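PDB 7KOE: electron transfer flavoprotein, beta subunit from Thermotoga maritima, which binds flavin-adenine dinucleotide and probably serves in electron transfer. Local coordinates for residues 126-131 and 187-192; 65-70 and 87-92; 29-34 and 245-250. One frame throughout, in Å; residues are numbered along the deposited sequence.

Contact 1 of 3, residues 126-131 and 187-192. With FAD (flavin-adenine dinucleotide), chain I.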
loop_
_atom_site.group_PDB
_atom_site.type_symbol
_atom_site.label_atom_id
_atom_site.label_comp_id
_atom_site.label_asym_id
_atom_site.label_seq_id
_atom_site.Cartn_x
_atom_site.Cartn_y
_atom_site.Cartn_z
ATOM N N ILE A 126 43.328 21.926 33.671
ATOM C CA ILE A 126 43.651 20.930 32.657
ATOM C C ILE A 126 44.927 21.340 31.936
ATOM O O ILE A 126 44.991 22.410 31.326
ATOM C CB ILE A 126 42.490 20.760 31.671
ATOM C CG1 ILE A 126 41.237 20.264 32.393
ATOM C CG2 ILE A 126 42.865 19.803 30.586
ATOM C CD1 ILE A 126 41.458 19.109 33.347
ATOM N N ASP A 127 45.941 20.481 31.997
ATOM C CA ASP A 127 47.231 20.768 31.388
ATOM C C ASP A 127 47.263 20.505 29.893
ATOM O O ASP A 127 48.149 21.029 29.212
ATOM C CB ASP A 127 48.326 19.931 32.052
ATOM C CG ASP A 127 48.601 20.358 33.473
ATOM O OD1 ASP A 127 49.673 20.000 34.004
ATOM O OD2 ASP A 127 47.747 21.050 34.061
ATOM N N LEU A 128 46.332 19.714 29.366
ATOM C CA LEU A 128 46.369 19.332 27.961
ATOM C C LEU A 128 44.992 18.850 27.545
ATOM O O LEU A 128 44.385 18.041 28.244
ATOM C CB LEU A 128 47.406 18.233 27.717
ATOM C CG LEU A 128 47.831 17.963 26.279
ATOM C CD1 LEU A 128 48.045 19.252 25.523
ATOM C CD2 LEU A 128 49.095 17.144 26.272
ATOM N N ILE A 129 44.505 19.339 26.412
ATOM C CA ILE A 129 43.239 18.895 25.849
ATOM C C ILE A 129 43.529 18.271 24.494
ATOM O O ILE A 129 44.053 18.941 23.597
ATOM C CB ILE A 129 42.232 20.044 25.722
ATOM C CG1 ILE A 129 41.797 20.510 27.106
ATOM C CG2 ILE A 129 41.032 19.609 24.909
ATOM C CD1 ILE A 129 40.841 21.660 27.082
ATOM N N LEU A 130 43.200 16.997 24.343
ATOM C CA LEU A 130 43.451 16.273 23.108
ATOM C C LEU A 130 42.140 16.088 22.363
ATOM O O LEU A 130 41.217 15.459 22.878
ATOM C CB LEU A 130 44.089 14.917 23.390
ATOM C CG LEU A 130 45.310 14.899 24.296
ATOM C CD1 LEU A 130 45.763 13.487 24.511
ATOM C CD2 LEU A 130 46.400 15.679 23.655
ATOM N N THR A 131 42.054 16.638 21.163
ATOM C CA THR A 131 40.953 16.337 20.266
ATOM C C THR A 131 41.508 15.655 19.028
ATOM O O THR A 131 42.716 15.480 18.875
ATOM C CB THR A 131 40.168 17.597 19.874
ATOM O OG1 THR A 131 40.936 18.376 18.952
ATOM C CG2 THR A 131 39.845 18.440 21.089
ATOM N N LEU A 187 54.947 24.410 22.153
ATOM C CA LEU A 187 53.699 24.792 22.792
ATOM C C LEU A 187 53.912 25.024 24.277
ATOM O O LEU A 187 54.759 24.396 24.911
ATOM C CB LEU A 187 52.642 23.716 22.593
ATOM C CG LEU A 187 51.875 23.722 21.280
ATOM C CD1 LEU A 187 50.667 22.882 21.476
ATOM C CD2 LEU A 187 51.467 25.119 20.889
ATOM N N LYS A 188 53.126 25.933 24.836
ATOM C CA LYS A 188 53.172 26.245 26.256
ATOM C C LYS A 188 51.938 25.651 26.916
ATOM O O LYS A 188 50.812 26.029 26.578
ATOM C CB LYS A 188 53.237 27.754 26.484
ATOM C CG LYS A 188 53.276 28.159 27.947
ATOM C CD LYS A 188 54.577 27.739 28.604
ATOM C CE LYS A 188 54.576 28.070 30.084
ATOM N NZ LYS A 188 54.512 29.538 30.323
ATOM N N LEU A 189 52.150 24.718 27.839
ATOM C CA LEU A 189 51.033 24.132 28.562
ATOM C C LEU A 189 50.449 25.160 29.531
ATOM O O LEU A 189 51.199 25.904 30.169
ATOM C CB LEU A 189 51.471 22.881 29.321
ATOM C CG LEU A 189 51.956 21.690 28.491
ATOM C CD1 LEU A 189 51.988 20.439 29.349
ATOM C CD2 LEU A 189 51.098 21.471 27.256
ATOM N N PRO A 190 49.116 25.228 29.671
ATOM C CA PRO A 190 48.046 24.389 29.119
ATOM C C PRO A 190 47.750 24.616 27.644
ATOM O O PRO A 190 47.557 25.750 27.222
ATOM C CB PRO A 190 46.830 24.787 29.957
ATOM C CG PRO A 190 47.358 25.594 31.092
ATOM C CD PRO A 190 48.567 26.255 30.564
ATOM N N ALA A 191 47.723 23.530 26.878
ATOM C CA ALA A 191 47.545 23.584 25.439
ATOM C C ALA A 191 46.371 22.712 25.031
ATOM O O ALA A 191 45.917 21.854 25.786
ATOM C CB ALA A 191 48.805 23.129 24.703
ATOM N N VAL A 192 45.882 22.944 23.821
ATOM C CA VAL A 192 44.817 22.144 23.236
ATOM C C VAL A 192 45.385 21.532 21.965
ATOM O O VAL A 192 45.532 22.213 20.945
ATOM C CB VAL A 192 43.556 22.964 22.950
ATOM C CG1 VAL A 192 42.528 22.128 22.209
ATOM C CG2 VAL A 192 42.973 23.474 24.242
HETATM P PA FAD I . 35.026 18.167 14.620
HETATM O O1A FAD I . 35.763 18.184 13.325
HETATM O O2A FAD I . 34.814 19.454 15.340
HETATM O O5B FAD I . 35.720 17.125 15.613
HETATM C C5B FAD I . 37.044 17.441 16.097
HETATM C C4B FAD I . 37.257 16.780 17.435
HETATM O O4B FAD I . 36.500 17.490 18.447
HETATM C C3B FAD I . 36.777 15.333 17.567
HETATM O O3B FAD I . 37.739 14.410 17.076
HETATM C C2B FAD I . 36.629 15.226 19.085
HETATM O O2B FAD I . 37.864 15.045 19.739
HETATM C C1B FAD I . 36.019 16.584 19.414
HETATM N N9A FAD I . 34.570 16.572 19.348
HETATM C C8A FAD I . 33.781 16.738 18.246
HETATM N N7A FAD I . 32.501 16.659 18.522
HETATM C C5A FAD I . 32.454 16.420 19.889
HETATM C C6A FAD I . 31.389 16.233 20.788
HETATM N N6A FAD I . 30.108 16.256 20.434
HETATM N N1A FAD I . 31.704 16.010 22.086
HETATM C C2A FAD I . 32.995 15.984 22.436
HETATM N N3A FAD I . 34.075 16.148 21.681
HETATM C C4A FAD I . 33.728 16.363 20.404
HETATM N N1 FAD I . 28.597 22.169 12.612
HETATM C C2 FAD I . 29.262 23.302 12.308
HETATM O O2 FAD I . 29.703 24.031 13.194
HETATM N N3 FAD I . 29.478 23.687 11.028
HETATM C C4 FAD I . 29.030 22.947 9.964
HETATM O O4 FAD I . 29.247 23.329 8.825
HETATM C C4X FAD I . 28.331 21.762 10.235
HETATM N N5 FAD I . 27.897 21.048 9.230
HETATM C C5X FAD I . 27.215 19.898 9.525
HETATM C C6 FAD I . 26.737 19.118 8.459
HETATM C C7 FAD I . 26.043 17.955 8.678
HETATM C C7M FAD I . 25.542 17.143 7.512
HETATM C C8 FAD I . 25.805 17.527 10.005
HETATM C C8M FAD I . 25.048 16.253 10.271
HETATM C C9 FAD I . 26.272 18.282 11.060
HETATM C C9A FAD I . 26.981 19.475 10.846
HETATM N N10 FAD I . 27.462 20.261 11.887
HETATM C C10 FAD I . 28.149 21.428 11.623
HETATM C "C1'" FAD I . 27.235 19.847 13.283
HETATM C "C2'" FAD I . 28.534 19.639 14.037
HETATM O "O2'" FAD I . 29.121 18.406 13.653
HETATM C "C3'" FAD I . 28.302 19.621 15.548
HETATM O "O3'" FAD I . 28.135 20.957 16.003
HETATM C "C4'" FAD I . 29.431 18.946 16.330
HETATM O "O4'" FAD I . 29.427 19.393 17.688
HETATM C "C5'" FAD I . 30.790 19.213 15.728
HETATM O "O5'" FAD I . 31.300 17.996 15.123
HETATM P P FAD I . 32.231 18.105 13.828
HETATM O O1P FAD I . 31.673 17.243 12.747
HETATM O O2P FAD I . 32.435 19.553 13.543
HETATM O O3P FAD I . 33.601 17.488 14.372
#
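Ile126 enters through its backbone: its O lies 3.3 Å from CB of Pro190, the residue that follows a cis peptide bond. Its side chain turns from this pair of segments to rest on Asn13 and Val15. Asp127 likewise offers its carbonyl, whose O takes a weak hydrogen bond from Ala191 N (3.4 Å) and a CA-H...O contact from Pro190, while CD2 of Leu189 lies 3.6 Å from Asp127 O; the carboxylate of Asp127 forms a salt bridge with Lys170. At Leu128 the strand begins and pairs in parallel with Ala191. CG stands anti to the backbone N (chi1 -165°), so that CD1 meets CB of Ala191 at 4.0 Å and CD2 of Leu189 at 4.2 Å. This is one step of the parallel core sheet of the HUP-like nucleotide-binding domain, with strand 13-22 on the other edge of 128-132 and helix 47-63 over the face bearing Leu128 and Leu130. Ile129 N donates in the carbonyl plane of Ala191 O (3.0 Å, 153° at the hydrogen), the firmer of the two bonds. Its side chain, on the opposite face and touching Cys17, lies alongside Val192, pointing the same way, with CB 3.8 Å from CG2 of Val192. Thr131 ends the segment against the cofactor, its CA 3.4 Å from O2B of FAD, while OG1 is hydrogen-bonded to OG1 of Thr194.

Contact 2 of 3, residues 65-70 and 87-92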
loop_
_atom_site.group_PDB
_atom_site.type_symbol
_atom_site.label_atom_id
_atom_site.label_comp_id
_atom_site.label_asym_id
_atom_site.label_seq_id
_atom_site.Cartn_x
_atom_site.Cartn_y
_atom_site.Cartn_z
ATOM N N ALA A 65 49.663 10.973 34.202
ATOM C CA ALA A 65 48.689 12.036 34.021
ATOM C C ALA A 65 47.284 11.476 34.165
ATOM O O ALA A 65 46.953 10.450 33.570
ATOM C CB ALA A 65 48.854 12.692 32.652
ATOM N N THR A 66 46.461 12.149 34.964
ATOM C CA THR A 66 45.095 11.693 35.174
ATOM C C THR A 66 44.235 12.061 33.976
ATOM O O THR A 66 43.792 13.206 33.855
ATOM C CB THR A 66 44.504 12.297 36.445
ATOM O OG1 THR A 66 43.987 13.598 36.155
ATOM C CG2 THR A 66 45.569 12.417 37.516
ATOM N N VAL A 67 43.988 11.104 33.090
ATOM C CA VAL A 67 43.298 11.395 31.840
ATOM C C VAL A 67 41.802 11.195 32.022
ATOM O O VAL A 67 41.356 10.136 32.471
ATOM C CB VAL A 67 43.827 10.521 30.700
ATOM C CG1 VAL A 67 43.263 11.016 29.408
ATOM C CG2 VAL A 67 45.330 10.561 30.660
ATOM N N TYR A 68 41.026 12.213 31.669
ATOM C CA TYR A 68 39.582 12.116 31.549
ATOM C C TYR A 68 39.230 12.088 30.073
ATOM O O TYR A 68 40.020 12.524 29.235
ATOM C CB TYR A 68 38.882 13.296 32.218
ATOM C CG TYR A 68 38.619 13.127 33.690
ATOM C CD1 TYR A 68 39.628 12.728 34.556
ATOM C CD2 TYR A 68 37.363 13.380 34.218
ATOM C CE1 TYR A 68 39.390 12.577 35.903
ATOM C CE2 TYR A 68 37.116 13.236 35.565
ATOM C CZ TYR A 68 38.133 12.833 36.403
ATOM O OH TYR A 68 37.893 12.684 37.747
ATOM N N VAL A 69 38.054 11.571 29.750
ATOM C CA VAL A 69 37.538 11.583 28.388
ATOM C C VAL A 69 36.093 12.058 28.439
ATOM O O VAL A 69 35.324 11.632 29.304
ATOM C CB VAL A 69 37.708 10.208 27.701
ATOM C CG1 VAL A 69 37.164 9.086 28.529
ATOM C CG2 VAL A 69 37.052 10.180 26.347
ATOM N N ILE A 70 35.744 12.995 27.563
ATOM C CA ILE A 70 34.457 13.670 27.624
ATOM C C ILE A 70 33.788 13.590 26.258
ATOM O O ILE A 70 34.454 13.654 25.220
ATOM C CB ILE A 70 34.623 15.128 28.118
ATOM C CG1 ILE A 70 33.279 15.831 28.295
ATOM C CG2 ILE A 70 35.541 15.930 27.219
ATOM C CD1 ILE A 70 33.401 17.198 28.885
ATOM N N PHE A 87 41.451 1.964 26.765
ATOM C CA PHE A 87 42.822 2.409 26.567
ATOM C C PHE A 87 43.608 2.508 27.865
ATOM O O PHE A 87 44.833 2.636 27.815
ATOM C CB PHE A 87 42.831 3.766 25.872
ATOM C CG PHE A 87 42.619 3.691 24.398
ATOM C CD1 PHE A 87 43.692 3.544 23.543
ATOM C CD2 PHE A 87 41.350 3.773 23.866
ATOM C CE1 PHE A 87 43.501 3.477 22.182
ATOM C CE2 PHE A 87 41.153 3.706 22.506
ATOM C CZ PHE A 87 42.231 3.560 21.664
ATOM N N GLY A 88 42.950 2.454 29.009
ATOM C CA GLY A 88 43.601 2.588 30.286
ATOM C C GLY A 88 43.340 3.892 30.989
ATOM O O GLY A 88 44.058 4.211 31.942
ATOM N N LEU A 89 42.336 4.644 30.565
ATOM C CA LEU A 89 42.093 5.985 31.059
ATOM C C LEU A 89 41.415 5.935 32.423
ATOM O O LEU A 89 40.873 4.909 32.835
ATOM C CB LEU A 89 41.232 6.758 30.066
ATOM C CG LEU A 89 41.928 7.586 28.988
ATOM C CD1 LEU A 89 42.816 6.783 28.061
ATOM C CD2 LEU A 89 40.880 8.304 28.196
ATOM N N ASP A 90 41.451 7.064 33.130
ATOM C CA ASP A 90 40.879 7.094 34.471
ATOM C C ASP A 90 39.362 7.200 34.440
ATOM O O ASP A 90 38.658 6.291 34.890
ATOM C CB ASP A 90 41.471 8.245 35.285
ATOM C CG ASP A 90 42.808 7.896 35.891
ATOM O OD1 ASP A 90 43.025 6.706 36.196
ATOM O OD2 ASP A 90 43.640 8.804 36.074
ATOM N N GLU A 91 38.836 8.298 33.917
ATOM C CA GLU A 91 37.414 8.566 34.026
ATOM C C GLU A 91 36.836 8.947 32.675
ATOM O O GLU A 91 37.532 9.454 31.797
ATOM C CB GLU A 91 37.124 9.678 35.036
ATOM C CG GLU A 91 37.461 9.327 36.470
ATOM C CD GLU A 91 36.543 8.271 37.042
ATOM O OE1 GLU A 91 35.323 8.341 36.784
ATOM O OE2 GLU A 91 37.039 7.373 37.752
ATOM N N ALA A 92 35.545 8.690 32.527
ATOM C CA ALA A 92 34.778 9.126 31.375
ATOM C C ALA A 92 33.647 10.019 31.848
ATOM O O ALA A 92 33.103 9.830 32.937
ATOM C CB ALA A 92 34.215 7.949 30.585
#
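The ring of Tyr68 and the aliphatic part of Glu91 lie side by side on one face of a parallel strand pair. CB of Glu91 sits 3.5 Å from the centroid of the Tyr68 ring, only 10° off its normal, a CH-pi contact over the middle of the face. CG of Glu91, anti to the carbonyl carbon (chi1 -66°), lies 3.6 Å from CZ of Tyr68; the bend at chi2 then turns the carboxylate away from the ring. An alanine in place of Tyr68 would probably uncover the methylenes of Glu91 and would lose the hydrogen bond between the phenol oxygen and NH2 of Arg122. On the other face, CG of Leu89 meets CG1 of Val67 at 3.7 Å, the two side chains crossing obliquely, and its CD2 reaches CB of Val69. Farther along, CG1 of Val69 packs 3.8 Å from CB of Ala92. The backbone fixes this register: Val67 O accepts from Asp90 N (3.1 Å) and, weakly, from Glu91 N, and Val69 N donates to Glu91 O (3.0 Å). In the next shell, Tyr216 OH is hydrogen-bonded to OE1 of Glu91 and to Ala92 N, Arg212 binds the carbonyl of Leu89, and Leu81 of helix 78-85 covers Val69 and Ala92. Ile70 carries the strand on to the FAD pocket. Strand 66-72, helix 78-85 and strand 91-95 form the beta-alpha-beta crossover unit of a Rossmann-like nucleotide-binding domain.

Contact 3 of 3, residues 29-34 and 245-250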
loop_
_atom_site.group_PDB
_atom_site.type_symbol
_atom_site.label_atom_id
_atom_site.label_comp_id
_atom_site.label_asym_id
_atom_site.label_seq_id
_atom_site.Cartn_x
_atom_site.Cartn_y
_atom_site.Cartn_z
ATOM N N ILE A 29 26.929 5.207 -0.241
ATOM C CA ILE A 29 25.922 5.886 -1.041
ATOM C C ILE A 29 25.153 4.834 -1.824
ATOM O O ILE A 29 25.745 4.048 -2.574
ATOM C CB ILE A 29 26.559 6.923 -1.980
ATOM C CG1 ILE A 29 26.978 8.165 -1.198
ATOM C CG2 ILE A 29 25.604 7.312 -3.091
ATOM C CD1 ILE A 29 27.696 9.190 -2.039
ATOM N N ASP A 30 23.841 4.803 -1.635
ATOM C CA ASP A 30 22.947 3.999 -2.451
ATOM C C ASP A 30 22.326 4.912 -3.498
ATOM O O ASP A 30 21.584 5.838 -3.154
ATOM C CB ASP A 30 21.870 3.338 -1.594
ATOM C CG ASP A 30 21.102 2.271 -2.343
ATOM O OD1 ASP A 30 21.602 1.794 -3.384
ATOM O OD2 ASP A 30 19.996 1.908 -1.890
ATOM N N ARG A 31 22.637 4.657 -4.771
ATOM C CA ARG A 31 22.208 5.551 -5.840
ATOM C C ARG A 31 20.716 5.458 -6.127
ATOM O O ARG A 31 20.134 6.432 -6.615
ATOM C CB ARG A 31 22.989 5.250 -7.119
ATOM C CG ARG A 31 24.419 5.755 -7.113
ATOM C CD ARG A 31 24.473 7.267 -7.010
ATOM N NE ARG A 31 25.818 7.734 -6.693
ATOM C CZ ARG A 31 26.116 8.988 -6.380
ATOM N NH1 ARG A 31 25.162 9.906 -6.346
ATOM N NH2 ARG A 31 27.365 9.325 -6.101
ATOM N N LYS A 32 20.082 4.323 -5.829
ATOM C CA LYS A 32 18.705 4.125 -6.266
ATOM C C LYS A 32 17.714 4.768 -5.307
ATOM O O LYS A 32 16.639 5.213 -5.726
ATOM C CB LYS A 32 18.429 2.633 -6.445
ATOM C CG LYS A 32 19.328 1.936 -7.487
ATOM C CD LYS A 32 18.983 2.319 -8.938
ATOM C CE LYS A 32 19.947 3.347 -9.555
ATOM N NZ LYS A 32 19.603 3.662 -10.967
ATOM N N THR A 33 18.049 4.835 -4.026
ATOM C CA THR A 33 17.264 5.650 -3.116
ATOM C C THR A 33 17.817 7.060 -2.970
ATOM O O THR A 33 17.133 7.909 -2.385
ATOM C CB THR A 33 17.172 4.995 -1.737
ATOM O OG1 THR A 33 16.300 5.769 -0.905
ATOM C CG2 THR A 33 18.536 4.918 -1.088
ATOM N N ASN A 34 19.018 7.314 -3.513
ATOM C CA ASN A 34 19.713 8.606 -3.449
ATOM C C ASN A 34 19.872 9.095 -2.011
ATOM O O ASN A 34 19.530 10.229 -1.673
ATOM C CB ASN A 34 19.024 9.663 -4.318
ATOM C CG ASN A 34 19.352 9.514 -5.789
ATOM O OD1 ASN A 34 18.581 8.936 -6.553
ATOM N ND2 ASN A 34 20.505 10.033 -6.191
ATOM N N THR A 245 20.453 18.352 3.470
ATOM C CA THR A 245 21.549 17.442 3.186
ATOM C C THR A 245 21.205 16.635 1.945
ATOM O O THR A 245 20.110 16.078 1.838
ATOM C CB THR A 245 21.820 16.504 4.361
ATOM O OG1 THR A 245 20.773 15.533 4.448
ATOM C CG2 THR A 245 21.885 17.284 5.660
ATOM N N ASN A 246 22.146 16.574 1.009
ATOM C CA ASN A 246 21.918 15.906 -0.260
ATOM C C ASN A 246 23.205 15.215 -0.678
ATOM O O ASN A 246 24.293 15.769 -0.509
ATOM C CB ASN A 246 21.459 16.905 -1.329
ATOM C CG ASN A 246 21.556 16.348 -2.730
ATOM O OD1 ASN A 246 20.743 15.522 -3.140
ATOM N ND2 ASN A 246 22.560 16.794 -3.474
ATOM N N ILE A 247 23.077 14.002 -1.205
ATOM C CA ILE A 247 24.229 13.219 -1.642
ATOM C C ILE A 247 24.778 13.848 -2.919
ATOM O O ILE A 247 24.046 14.580 -3.601
ATOM C CB ILE A 247 23.847 11.740 -1.832
ATOM C CG1 ILE A 247 23.154 11.507 -3.172
ATOM C CG2 ILE A 247 22.955 11.290 -0.701
ATOM C CD1 ILE A 247 23.142 10.078 -3.595
ATOM N N PRO A 248 26.065 13.616 -3.260
ATOM C CA PRO A 248 26.671 14.179 -4.471
ATOM C C PRO A 248 26.173 13.463 -5.735
ATOM O O PRO A 248 25.313 12.606 -5.622
ATOM C CB PRO A 248 28.176 13.915 -4.300
ATOM C CG PRO A 248 28.337 13.486 -2.854
ATOM C CD PRO A 248 27.024 12.829 -2.489
ATOM N N PRO A 249 26.699 13.797 -6.936
ATOM C CA PRO A 249 26.278 13.151 -8.181
ATOM C C PRO A 249 27.085 11.874 -8.461
ATOM O O PRO A 249 27.875 11.484 -7.619
ATOM C CB PRO A 249 26.625 14.221 -9.225
ATOM C CG PRO A 249 27.877 14.866 -8.673
ATOM C CD PRO A 249 27.713 14.829 -7.166
ATOM N N ALA A 250 26.869 11.266 -9.631
ATOM C CA ALA A 250 27.585 10.028 -10.019
ATOM C C ALA A 250 28.832 10.387 -10.836
ATOM O O ALA A 250 28.964 9.880 -11.967
ATOM C CB ALA A 250 26.660 9.119 -10.791
#
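Arg31 spans the gap between a hairpin turn and the chain leaving strand 241-246. Its CG is anti to the carbonyl carbon (chi1 -75°) and the chain bends at chi2 (-63°), then runs extended, which carries the guanidinium to the backbone of the proline pair. NH1 donates to Pro248 O at 2.8 Å with a nearly straight bond (165°); the acceptor lies in the guanidinium plane, whereas the donor stands above the carbonyl plane. NH2 of Arg31 comes within 2.7 Å of Pro249 O. CG2 of Ile29 covers one face of the guanidinium and the backbone N of Ala250 the opposite one, both toward the rim. With CG1 between its backbone N and carbonyl carbon and an extended chi2, Ile247 directs CD1 into the turn, 3.7 Å from CG2 of Ile29 and also 3.7 Å from ND2 of Asn34, whose side chain crosses at about a right angle. CD1 of Ile29 reaches CD of Pro248 at 3.7 Å. Asn146 and Leu147 of a neighbouring Electron transfer flavoprotein chain pack on the same apolar patch. A proline nitrogen has no hydrogen to donate, so the carbonyls are the polar groups that Pro248 and Pro249 present, and the positive charge of Arg31 would probably strengthen its bond to Pro248 O, beside the apolar packing of Ile29 and Ile247.

Overall arrangement
From the N terminus, the chain first passes 29-34, in the turn between strands 28-30 and 35-37, and the loop opened there closes only at 245-250, some 210 residues later. Contact 3 thus encloses the other two, which follow in series without crossing: contact 2 closes a short loop through helix 78-85, and contact 1 opens afterwards and closes through helix 143-150 and strands 154-162, 171-177 and 181-188. Contacts 1 and 2 reach the same sheet, on either side of strand 13-22, with centres 15 Å apart. Contact 3 lies across the chain's centre, its centre about 40 Å from that of contact 1, joining the small hairpin to the C-terminal extension.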